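Local atomic coordinates of alanine racemase (Actinobacillus succinogenes, PDB entry 3C3K), a protein that is of unknown function but has the two-lobed alpha/beta fold of periplasmic binding proteins, with a helix-flanked parallel sheet in each lobe, and forms a dimer. Residues M10-V15 against S55-L60; I30-E35 against I242-V247; P97-S102 against T262-L267; I127-H132 against H141-Y146. One frame throughout, in Å; residues are numbered along the deposited sequence.

Contact 1: M10-V15 against S55-L60; sequences MLLVMV and SCLTLL
This contact is part of the beta-alpha-beta layering of one lobe of a periplasmic binding protein-like fold: strand 9-15 packs against helices 50-56 and 58-61, which lead the chain from strand 39-45 to strand 68-70. Leu-12 and Met-14, two residues apart, face these helices, whereas Leu-11 and Val-13 meet helix 21-35 on the other face of the sheet. The side chains that meet are apolar. Forked Leu-12, its CG anti to the backbone N (chi1 175°), serves several partners with two methyls. CD2 packs 3.9 Å from Cys-56 SG and also 3.9 Å from Leu-57 CD2, and rests 3.8 Å from the carbonyl Cys-56 O, while CD1 comes to 4.3 Å from Leu-59 CD1. Unbranched Met-14, extended at chi2 (172°), crosses Leu-57 at about a right angle and lays its SD 4.0 Å from Leu-57 CD2. Small Cys-56 fits between the two strand residues, its SG held between the backbone N and the carbonyl carbon (chi1 68°). Cys-56 and Leu-59 also pack on Leu-42 and Met-64 of the second subunit, respectively, placing the contact at the dimer interface. Met-14 CG touches Cys-56 SG at 3.8 Å.

Contact 2: I30-E35 against I242-V247; sequences IEKTAE and IGMKAV
No flat side chain has a face or an edge in this contact: Glu-31 takes no part, its OE2 being hydrogen-bonded to ND2 of Asn-45 of the second subunit, and aliphatic groups fill the space between the helices. The axes of the two short segments approach to 7.5 Å and cross at -35°. So close a fit depends on Gly-243, whose CA lies 4.3 Å from the CA of Ile-30; the absence of a side chain there lets the backbones come this near. Ile-30 lays CG1 over this bare backbone, 3.6 Å from Gly-243 CA. Its CG2 meets Val-247 CG2 at 3.7 Å, the two side chains crossing obliquely. Val-247 sets its two methyls among Ile-30, Thr-33 and Ala-34: CG2 lies 3.4 Å from Ile-30 O, and CG1, anti to the backbone N (chi1 175°), reaches Thr-33 CG2 at 3.6 Å. Thr-33 thus turns its methyl to the valine, while its OG1 sits against the aliphatic part of Met-244, 3.3 Å from CB. Toward solvent, Lys-32 runs beside Met-244 pointing the same way, its NZ 4.0 Å from Met-244 SD and paired with Glu-240 in a salt bridge. The chemistry is that of close helix packing made by shape, Ile-30 on the bare Gly-243 backbone and beta-branched Ile-30, Thr-33 and Val-247 on one another, with charge kept to the solvent-exposed border, where the Lys-32 to Glu-240 bridge adds a polar tie.

Contact 3: P97-S102 against T262-L267; sequences PLSTVS and TVHHLL
The irregular backbone of 97-102 curls past the start of strand 264-266 and comes closest where the Ser-102 CA lies 5.0 Å from the Val-263 CA, just as the chain enters the neighbouring parallel strand 102-105. His-264 carries the contact. With CG anti to its carbonyl carbon (chi1 -66°), its ring swings into the curve of the loop. Pro-97 covers one face, its CA 3.8 Å from the ring centroid in a CH-pi contact offset toward the rim; proline's own ring restricts phi and leaves no backbone N-H, so the CA is presented with no amide donor to satisfy. At the ring edge NE2 donates to Ser-99 O at 2.8 Å. The acceptor lies practically in the ring plane, yet the bond is bent (138° at the hydrogen), and NE2 stands above the carbonyl plane. CE1 also approaches Val-101 O to 3.1 Å, and ND1 is hydrogen-bonded to Ser-103 OG. Thr-262 OG1 donates to Thr-100 O at 3.2 Å, again from above the carbonyl plane, and Ser-102 OG accepts a straighter bond (161°) from Val-263 N at 3.2 Å. The loop braces itself by an ST turn, in which Ser-99 OG accepts from Val-101 N at 3.1 Å. Histidine suits the place because both ring nitrogens find partners while a face remains for packing. Carbonyl oxygens near NE2 and CE1 would be expected to polarise the ring and might favour its protonated form. Three hydrogen bonds join the outermost strand and the turn leading into it to the loop, more by directed polar bonding than by apolar burial.

Contact 4: I127-H132 against H141-Y146; sequences IALINH and HRESGY
Tyr-146 leaves helix 137-152 toward strand 127-131, and from CB its chain turns with CG anti to the backbone N (chi1 157°). CG lies 4.1 Å from Leu-129 CB, which sits squarely over the ring centre in a CH-pi contact, 3.7 Å from the centroid. Along one side of the ring CD1 meets Leu-129 CD2 at 3.9 Å; along the other, CE2 packs 4.0 Å from Ile-127 CG2. Beyond CZ, the tip OH donates to Ile-127 O at 2.7 Å, approaching within the plane of the carbonyl, along one of its lone pairs. The Tyr-146 hydroxyl is also hydrogen-bonded to Arg-159 N, so a buried group is gripped twice. One helical turn earlier, Glu-143 lets Leu-129 CD2 rest 3.7 Å from its CA and extends across Asn-131. Asn-131 ND2 donates to the anti lone pair of Glu-143 OE1 at 3.0 Å, amide and carboxylate planes 73° apart, and Tyr-162 OH binds that oxygen too. An amide beside a carboxylate supplies a neutral donor. Since Arg-159 and Tyr-162 belong to strand 159-162, these bonds draw together all three elements of a beta-alpha-beta crossover, the building unit of periplasmic binding protein-like lobes.

In the fold
Contacts 1, 2 and 3 belong to the lobe built on the six-stranded parallel sheet, and contact 4 to the lobe with the four-stranded one. Contacts 1 and 2, centres about 16 Å apart, share the layer of strand 9-15 and helix 21-35, where Val-13 meets Ile-30; both also touch the second subunit. Contact 3, about 17 Å from contact 2 between centres, interleaves with it along the chain, helix 239-254 leading directly to strand 264-266. Contact 4 lies about 29 Å from contact 2 between centres and is nested in sequence inside the loops closed by contacts 2 and 3. The chain thus builds one lobe, passes through the other and returns to finish the first.

Contact 1: M10-V15 against S55-L60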
# COMPACT_ATOMS: atom_id res chain seq x y z
N MET B 10 -23.89 -1.08 1.21
CA MET B 10 -22.51 -1.04 0.79
C MET B 10 -22.33 0.13 -0.18
O MET B 10 -23.25 0.52 -0.96
CB MET B 10 -22.04 -2.37 0.13
CG MET B 10 -21.88 -3.58 1.11
SD MET B 10 -21.07 -5.09 0.46
CE MET B 10 -22.35 -5.78 -0.55
N LEU B 11 -21.12 0.67 -0.15
CA LEU B 11 -20.66 1.65 -1.13
C LEU B 11 -19.50 1.06 -1.94
O LEU B 11 -18.66 0.31 -1.39
CB LEU B 11 -20.20 2.88 -0.39
CG LEU B 11 -21.10 3.43 0.72
CD1 LEU B 11 -20.39 4.60 1.31
CD2 LEU B 11 -22.47 3.87 0.12
N LEU B 12 -19.49 1.36 -3.23
CA LEU B 12 -18.39 1.02 -4.14
C LEU B 12 -17.31 2.12 -4.19
O LEU B 12 -17.60 3.29 -4.51
CB LEU B 12 -18.94 0.76 -5.57
CG LEU B 12 -17.92 0.50 -6.69
CD1 LEU B 12 -17.08 -0.78 -6.41
CD2 LEU B 12 -18.63 0.31 -7.97
N VAL B 13 -16.06 1.75 -3.89
CA VAL B 13 -14.93 2.64 -4.20
C VAL B 13 -14.15 2.13 -5.40
O VAL B 13 -13.69 0.99 -5.40
CB VAL B 13 -14.02 2.80 -2.98
CG1 VAL B 13 -12.98 3.90 -3.21
CG2 VAL B 13 -14.86 3.10 -1.71
N MET B 14 -13.99 2.97 -6.42
CA MET B 14 -13.19 2.67 -7.60
C MET B 14 -11.84 3.32 -7.38
O MET B 14 -11.70 4.54 -7.50
CB MET B 14 -13.88 3.23 -8.86
CG MET B 14 -15.04 2.32 -9.41
SD MET B 14 -16.10 2.98 -10.80
CE MET B 14 -15.88 4.59 -10.54
N VAL B 15 -10.84 2.50 -7.08
CA VAL B 15 -9.52 2.93 -6.65
C VAL B 15 -8.58 3.05 -7.85
O VAL B 15 -8.57 2.18 -8.75
CB VAL B 15 -8.98 1.88 -5.68
CG1 VAL B 15 -7.56 2.16 -5.25
CG2 VAL B 15 -9.87 1.89 -4.44
N SER B 55 -17.49 -3.01 -15.50
CA SER B 55 -17.84 -4.27 -14.89
C SER B 55 -18.24 -4.10 -13.42
O SER B 55 -19.25 -4.63 -12.97
CB SER B 55 -16.70 -5.28 -15.14
OG SER B 55 -16.58 -6.18 -14.09
N CYS B 56 -17.49 -3.33 -12.67
CA CYS B 56 -17.79 -3.29 -11.24
C CYS B 56 -19.05 -2.47 -11.07
O CYS B 56 -19.73 -2.60 -10.07
CB CYS B 56 -16.61 -2.77 -10.40
SG CYS B 56 -16.26 -1.06 -10.68
N LEU B 57 -19.39 -1.65 -12.07
CA LEU B 57 -20.61 -0.82 -11.97
C LEU B 57 -21.92 -1.59 -12.14
O LEU B 57 -22.98 -1.06 -11.83
CB LEU B 57 -20.54 0.48 -12.83
CG LEU B 57 -19.61 1.61 -12.36
CD1 LEU B 57 -19.48 2.66 -13.43
CD2 LEU B 57 -20.01 2.26 -11.02
N THR B 58 -21.86 -2.87 -12.56
CA THR B 58 -23.04 -3.72 -12.50
C THR B 58 -23.56 -3.89 -11.04
O THR B 58 -24.73 -4.22 -10.86
CB THR B 58 -22.83 -5.10 -13.11
OG1 THR B 58 -21.80 -5.75 -12.40
CG2 THR B 58 -22.36 -5.02 -14.55
N LEU B 59 -22.74 -3.64 -10.03
CA LEU B 59 -23.22 -3.67 -8.67
C LEU B 59 -24.29 -2.62 -8.38
O LEU B 59 -25.17 -2.83 -7.52
CB LEU B 59 -22.07 -3.50 -7.68
CG LEU B 59 -20.98 -4.58 -7.74
CD1 LEU B 59 -19.76 -4.11 -7.03
CD2 LEU B 59 -21.52 -5.83 -7.11
N LEU B 60 -24.20 -1.48 -9.07
CA LEU B 60 -25.13 -0.38 -8.88
C LEU B 60 -26.45 -0.79 -9.49
O LEU B 60 -27.47 -0.81 -8.79
CB LEU B 60 -24.65 0.91 -9.55
CG LEU B 60 -24.13 2.12 -8.77
CD1 LEU B 60 -24.11 3.29 -9.71
CD2 LEU B 60 -24.96 2.46 -7.51

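Contact 2: I30-E35 against I242-V247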
# COMPACT_ATOMS: atom_id res chain seq x y z
N ILE B 30 -12.51 6.91 3.96
CA ILE B 30 -13.79 6.48 3.45
C ILE B 30 -14.44 5.53 4.48
O ILE B 30 -15.60 5.77 4.89
CB ILE B 30 -13.68 5.84 2.03
CG1 ILE B 30 -13.46 6.96 1.02
CG2 ILE B 30 -14.89 5.07 1.67
CD1 ILE B 30 -12.98 6.48 -0.38
N GLU B 31 -13.71 4.48 4.90
CA GLU B 31 -14.23 3.45 5.78
C GLU B 31 -14.66 4.04 7.11
O GLU B 31 -15.67 3.65 7.67
CB GLU B 31 -13.15 2.42 6.10
CG GLU B 31 -12.71 1.57 4.95
CD GLU B 31 -11.43 0.76 5.27
OE1 GLU B 31 -10.56 1.21 6.09
OE2 GLU B 31 -11.34 -0.34 4.70
N LYS B 32 -13.91 5.00 7.61
CA LYS B 32 -14.23 5.56 8.92
C LYS B 32 -15.58 6.21 8.87
O LYS B 32 -16.39 5.94 9.71
CB LYS B 32 -13.21 6.58 9.37
CG LYS B 32 -12.04 5.94 10.12
CD LYS B 32 -10.99 6.99 10.29
CE LYS B 32 -11.64 8.18 11.04
NZ LYS B 32 -10.60 9.11 11.58
N THR B 33 -15.81 7.07 7.88
CA THR B 33 -17.11 7.74 7.78
C THR B 33 -18.23 6.83 7.39
O THR B 33 -19.29 6.93 7.97
CB THR B 33 -17.06 9.05 7.01
OG1 THR B 33 -16.11 9.89 7.70
CG2 THR B 33 -18.42 9.76 7.00
N ALA B 34 -17.99 5.93 6.43
CA ALA B 34 -19.04 5.02 5.95
C ALA B 34 -19.53 4.13 7.09
O ALA B 34 -20.74 3.99 7.26
CB ALA B 34 -18.57 4.19 4.71
N GLU B 35 -18.63 3.60 7.94
CA GLU B 35 -19.04 2.58 8.88
C GLU B 35 -19.74 3.17 10.11
O GLU B 35 -20.36 2.41 10.87
CB GLU B 35 -17.87 1.70 9.30
CG GLU B 35 -17.19 1.02 8.11
CD GLU B 35 -16.30 -0.18 8.46
OE1 GLU B 35 -15.42 -0.05 9.34
OE2 GLU B 35 -16.42 -1.23 7.82
N ILE B 242 -9.82 13.78 2.88
CA ILE B 242 -10.36 13.55 1.54
C ILE B 242 -11.36 12.41 1.46
O ILE B 242 -12.45 12.61 0.94
CB ILE B 242 -9.22 13.43 0.50
CG1 ILE B 242 -8.46 14.75 0.41
CG2 ILE B 242 -9.76 13.00 -0.94
CD1 ILE B 242 -7.24 14.61 -0.40
N GLY B 243 -11.02 11.22 1.95
CA GLY B 243 -11.99 10.09 1.98
C GLY B 243 -13.19 10.34 2.90
O GLY B 243 -14.33 10.02 2.55
N MET B 244 -12.97 10.90 4.09
CA MET B 244 -14.12 11.10 4.99
C MET B 244 -15.10 12.08 4.33
O MET B 244 -16.33 11.88 4.37
CB MET B 244 -13.63 11.64 6.33
CG MET B 244 -12.72 10.72 7.13
SD MET B 244 -12.05 11.43 8.69
CE MET B 244 -11.29 12.77 8.05
N LYS B 245 -14.56 13.09 3.65
CA LYS B 245 -15.38 14.14 3.04
C LYS B 245 -16.09 13.57 1.84
O LYS B 245 -17.26 13.89 1.61
CB LYS B 245 -14.53 15.42 2.73
CG LYS B 245 -15.34 16.65 2.11
CD LYS B 245 -16.53 17.03 3.01
CE LYS B 245 -16.65 18.50 3.25
NZ LYS B 245 -17.62 18.78 4.39
N ALA B 246 -15.41 12.70 1.08
CA ALA B 246 -16.04 12.08 -0.08
C ALA B 246 -17.29 11.33 0.37
O ALA B 246 -18.37 11.55 -0.15
CB ALA B 246 -15.04 11.19 -0.90
N VAL B 247 -17.19 10.56 1.44
CA VAL B 247 -18.37 9.89 2.01
C VAL B 247 -19.46 10.82 2.44
O VAL B 247 -20.64 10.55 2.13
CB VAL B 247 -18.00 8.93 3.16
CG1 VAL B 247 -19.27 8.33 3.82
CG2 VAL B 247 -17.10 7.87 2.61

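Contact 3: P97-S102 against T262-L267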
# COMPACT_ATOMS: atom_id res chain seq x y z
N PRO B 97 -14.02 22.22 -11.75
CA PRO B 97 -15.24 22.87 -11.23
C PRO B 97 -16.43 22.98 -12.21
O PRO B 97 -17.56 23.32 -11.81
CB PRO B 97 -14.76 24.26 -10.73
CG PRO B 97 -13.26 24.36 -11.09
CD PRO B 97 -12.83 23.10 -11.81
N LEU B 98 -16.18 22.66 -13.49
CA LEU B 98 -17.24 22.65 -14.47
C LEU B 98 -17.85 21.24 -14.51
O LEU B 98 -18.94 21.02 -15.08
CB LEU B 98 -16.70 23.08 -15.85
CG LEU B 98 -16.35 24.58 -15.88
CD1 LEU B 98 -15.95 24.93 -17.28
CD2 LEU B 98 -17.51 25.53 -15.38
N SER B 99 -17.24 20.28 -13.85
CA SER B 99 -17.88 18.95 -13.85
C SER B 99 -19.13 18.96 -12.97
O SER B 99 -19.18 19.71 -12.00
CB SER B 99 -16.86 17.90 -13.40
OG SER B 99 -17.52 16.76 -12.90
N THR B 100 -20.17 18.20 -13.32
CA THR B 100 -21.34 18.11 -12.46
C THR B 100 -21.24 17.07 -11.32
O THR B 100 -22.13 16.97 -10.50
CB THR B 100 -22.60 17.83 -13.25
OG1 THR B 100 -22.42 16.64 -14.05
CG2 THR B 100 -22.90 19.04 -14.14
N VAL B 101 -20.17 16.30 -11.28
CA VAL B 101 -19.98 15.30 -10.25
C VAL B 101 -19.22 15.93 -9.11
O VAL B 101 -18.17 16.51 -9.32
CB VAL B 101 -19.19 14.14 -10.81
CG1 VAL B 101 -18.91 13.05 -9.69
CG2 VAL B 101 -19.96 13.56 -12.04
N SER B 102 -19.79 15.86 -7.90
CA SER B 102 -19.15 16.51 -6.79
C SER B 102 -17.83 15.83 -6.50
O SER B 102 -17.68 14.63 -6.71
CB SER B 102 -20.04 16.48 -5.54
OG SER B 102 -21.25 17.16 -5.80
N THR B 262 -24.16 20.21 -6.77
CA THR B 262 -22.76 20.01 -7.08
C THR B 262 -21.90 20.88 -6.22
O THR B 262 -22.15 22.10 -6.13
CB THR B 262 -22.47 20.46 -8.49
OG1 THR B 262 -23.32 19.75 -9.33
CG2 THR B 262 -21.03 20.20 -8.85
N VAL B 263 -20.86 20.29 -5.63
CA VAL B 263 -19.87 21.03 -4.87
C VAL B 263 -18.50 20.48 -5.15
O VAL B 263 -18.35 19.27 -5.29
CB VAL B 263 -20.12 20.91 -3.33
CG1 VAL B 263 -21.32 21.74 -2.92
CG2 VAL B 263 -20.36 19.45 -2.91
N HIS B 264 -17.49 21.35 -5.19
CA HIS B 264 -16.15 20.89 -5.48
C HIS B 264 -15.32 21.36 -4.34
O HIS B 264 -14.92 22.54 -4.32
CB HIS B 264 -15.66 21.45 -6.83
CG HIS B 264 -16.43 20.93 -8.01
ND1 HIS B 264 -16.32 19.63 -8.46
CD2 HIS B 264 -17.31 21.54 -8.86
CE1 HIS B 264 -17.12 19.44 -9.49
NE2 HIS B 264 -17.72 20.59 -9.77
N HIS B 265 -15.17 20.53 -3.31
CA HIS B 265 -14.37 20.94 -2.15
C HIS B 265 -12.86 20.87 -2.42
O HIS B 265 -12.36 19.88 -2.99
CB HIS B 265 -14.65 20.06 -0.94
CG HIS B 265 -16.00 20.24 -0.35
ND1 HIS B 265 -16.20 20.91 0.84
CD2 HIS B 265 -17.23 19.87 -0.78
CE1 HIS B 265 -17.49 20.93 1.13
NE2 HIS B 265 -18.15 20.30 0.17
N LEU B 266 -12.15 21.92 -2.01
CA LEU B 266 -10.71 21.95 -2.08
C LEU B 266 -10.26 21.96 -0.66
O LEU B 266 -10.62 22.85 0.07
CB LEU B 266 -10.21 23.22 -2.74
CG LEU B 266 -10.17 23.15 -4.29
CD1 LEU B 266 -9.64 24.49 -4.74
CD2 LEU B 266 -9.34 22.07 -4.84
N LEU B 267 -9.50 20.96 -0.26
CA LEU B 267 -8.90 20.87 1.08
C LEU B 267 -7.42 21.35 1.04
O LEU B 267 -6.76 21.26 -0.02
CB LEU B 267 -9.02 19.43 1.65
CG LEU B 267 -10.42 18.83 1.80
CD1 LEU B 267 -10.33 17.57 2.61
CD2 LEU B 267 -11.48 19.76 2.50

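Contact 4: I127-H132 against H141-Y146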
# COMPACT_ATOMS: atom_id res chain seq x y z
N ILE B 127 15.61 22.27 -12.28
CA ILE B 127 14.68 21.46 -11.55
C ILE B 127 14.06 20.53 -12.59
O ILE B 127 13.55 21.01 -13.62
CB ILE B 127 13.59 22.33 -10.86
CG1 ILE B 127 14.21 23.30 -9.86
CG2 ILE B 127 12.52 21.41 -10.15
CD1 ILE B 127 13.40 24.51 -9.56
N ALA B 128 14.11 19.23 -12.32
CA ALA B 128 13.51 18.18 -13.17
C ALA B 128 12.24 17.67 -12.50
O ALA B 128 12.03 17.89 -11.27
CB ALA B 128 14.54 16.97 -13.38
N LEU B 129 11.38 17.05 -13.31
CA LEU B 129 10.13 16.45 -12.86
C LEU B 129 10.12 14.95 -13.21
O LEU B 129 10.49 14.55 -14.32
CB LEU B 129 8.92 17.17 -13.51
CG LEU B 129 7.50 16.69 -13.16
CD1 LEU B 129 7.11 17.26 -11.74
CD2 LEU B 129 6.46 17.17 -14.17
N ILE B 130 9.78 14.12 -12.23
CA ILE B 130 9.48 12.73 -12.53
C ILE B 130 7.94 12.67 -12.49
O ILE B 130 7.31 12.89 -11.41
CB ILE B 130 10.10 11.72 -11.50
CG1 ILE B 130 11.61 11.82 -11.52
CG2 ILE B 130 9.69 10.24 -11.87
CD1 ILE B 130 12.32 10.92 -10.54
N ASN B 131 7.32 12.47 -13.65
CA ASN B 131 5.86 12.37 -13.69
C ASN B 131 5.46 10.89 -13.90
O ASN B 131 6.33 10.04 -14.12
CB ASN B 131 5.31 13.33 -14.77
CG ASN B 131 3.88 13.73 -14.53
OD1 ASN B 131 3.17 13.08 -13.76
ND2 ASN B 131 3.41 14.75 -15.26
N HIS B 132 4.19 10.55 -13.85
CA HIS B 132 3.89 9.11 -13.97
C HIS B 132 2.90 8.82 -15.09
O HIS B 132 3.34 8.48 -16.24
CB HIS B 132 3.57 8.45 -12.59
CG HIS B 132 2.94 7.09 -12.67
ND1 HIS B 132 3.47 6.05 -13.43
CD2 HIS B 132 1.83 6.58 -12.07
CE1 HIS B 132 2.71 4.97 -13.30
NE2 HIS B 132 1.70 5.26 -12.49
N HIS B 141 -1.81 18.62 -14.30
CA HIS B 141 -1.75 19.90 -13.61
C HIS B 141 -0.39 20.08 -12.93
O HIS B 141 0.14 21.21 -12.85
CB HIS B 141 -2.79 19.94 -12.48
CG HIS B 141 -4.18 20.26 -12.95
ND1 HIS B 141 -4.45 20.72 -14.22
CD2 HIS B 141 -5.36 20.18 -12.32
CE1 HIS B 141 -5.74 20.93 -14.35
NE2 HIS B 141 -6.32 20.63 -13.20
N ARG B 142 0.15 18.98 -12.39
CA ARG B 142 1.45 19.09 -11.71
C ARG B 142 2.49 19.36 -12.77
O ARG B 142 3.36 20.16 -12.56
CB ARG B 142 1.80 17.84 -10.86
CG ARG B 142 0.92 17.71 -9.51
CD ARG B 142 1.07 16.28 -8.86
NE ARG B 142 -0.09 16.07 -7.99
CZ ARG B 142 -0.45 14.94 -7.42
NH1 ARG B 142 0.33 13.86 -7.50
NH2 ARG B 142 -1.57 14.93 -6.70
N GLU B 143 2.38 18.72 -13.93
CA GLU B 143 3.31 19.00 -15.03
C GLU B 143 3.22 20.44 -15.56
O GLU B 143 4.25 21.03 -15.80
CB GLU B 143 3.15 17.94 -16.16
CG GLU B 143 4.11 18.12 -17.32
CD GLU B 143 4.13 16.96 -18.33
OE1 GLU B 143 4.30 15.79 -17.97
OE2 GLU B 143 4.05 17.23 -19.55
N SER B 144 2.00 21.02 -15.70
CA SER B 144 1.83 22.38 -16.27
C SER B 144 2.35 23.32 -15.27
O SER B 144 3.03 24.25 -15.62
CB SER B 144 0.34 22.84 -16.37
OG SER B 144 -0.49 21.97 -17.03
N GLY B 145 1.91 23.15 -14.02
CA GLY B 145 2.31 23.98 -12.91
C GLY B 145 3.85 24.06 -12.91
O GLY B 145 4.39 25.15 -12.87
N TYR B 146 4.54 22.90 -13.00
CA TYR B 146 6.01 22.84 -13.04
C TYR B 146 6.56 23.62 -14.26
O TYR B 146 7.43 24.44 -14.12
CB TYR B 146 6.48 21.37 -13.14
CG TYR B 146 7.86 21.09 -13.71
CD1 TYR B 146 8.01 20.63 -15.04
CD2 TYR B 146 9.00 21.18 -12.91
CE1 TYR B 146 9.26 20.37 -15.58
CE2 TYR B 146 10.27 20.86 -13.44
CZ TYR B 146 10.38 20.50 -14.81
OH TYR B 146 11.61 20.21 -15.37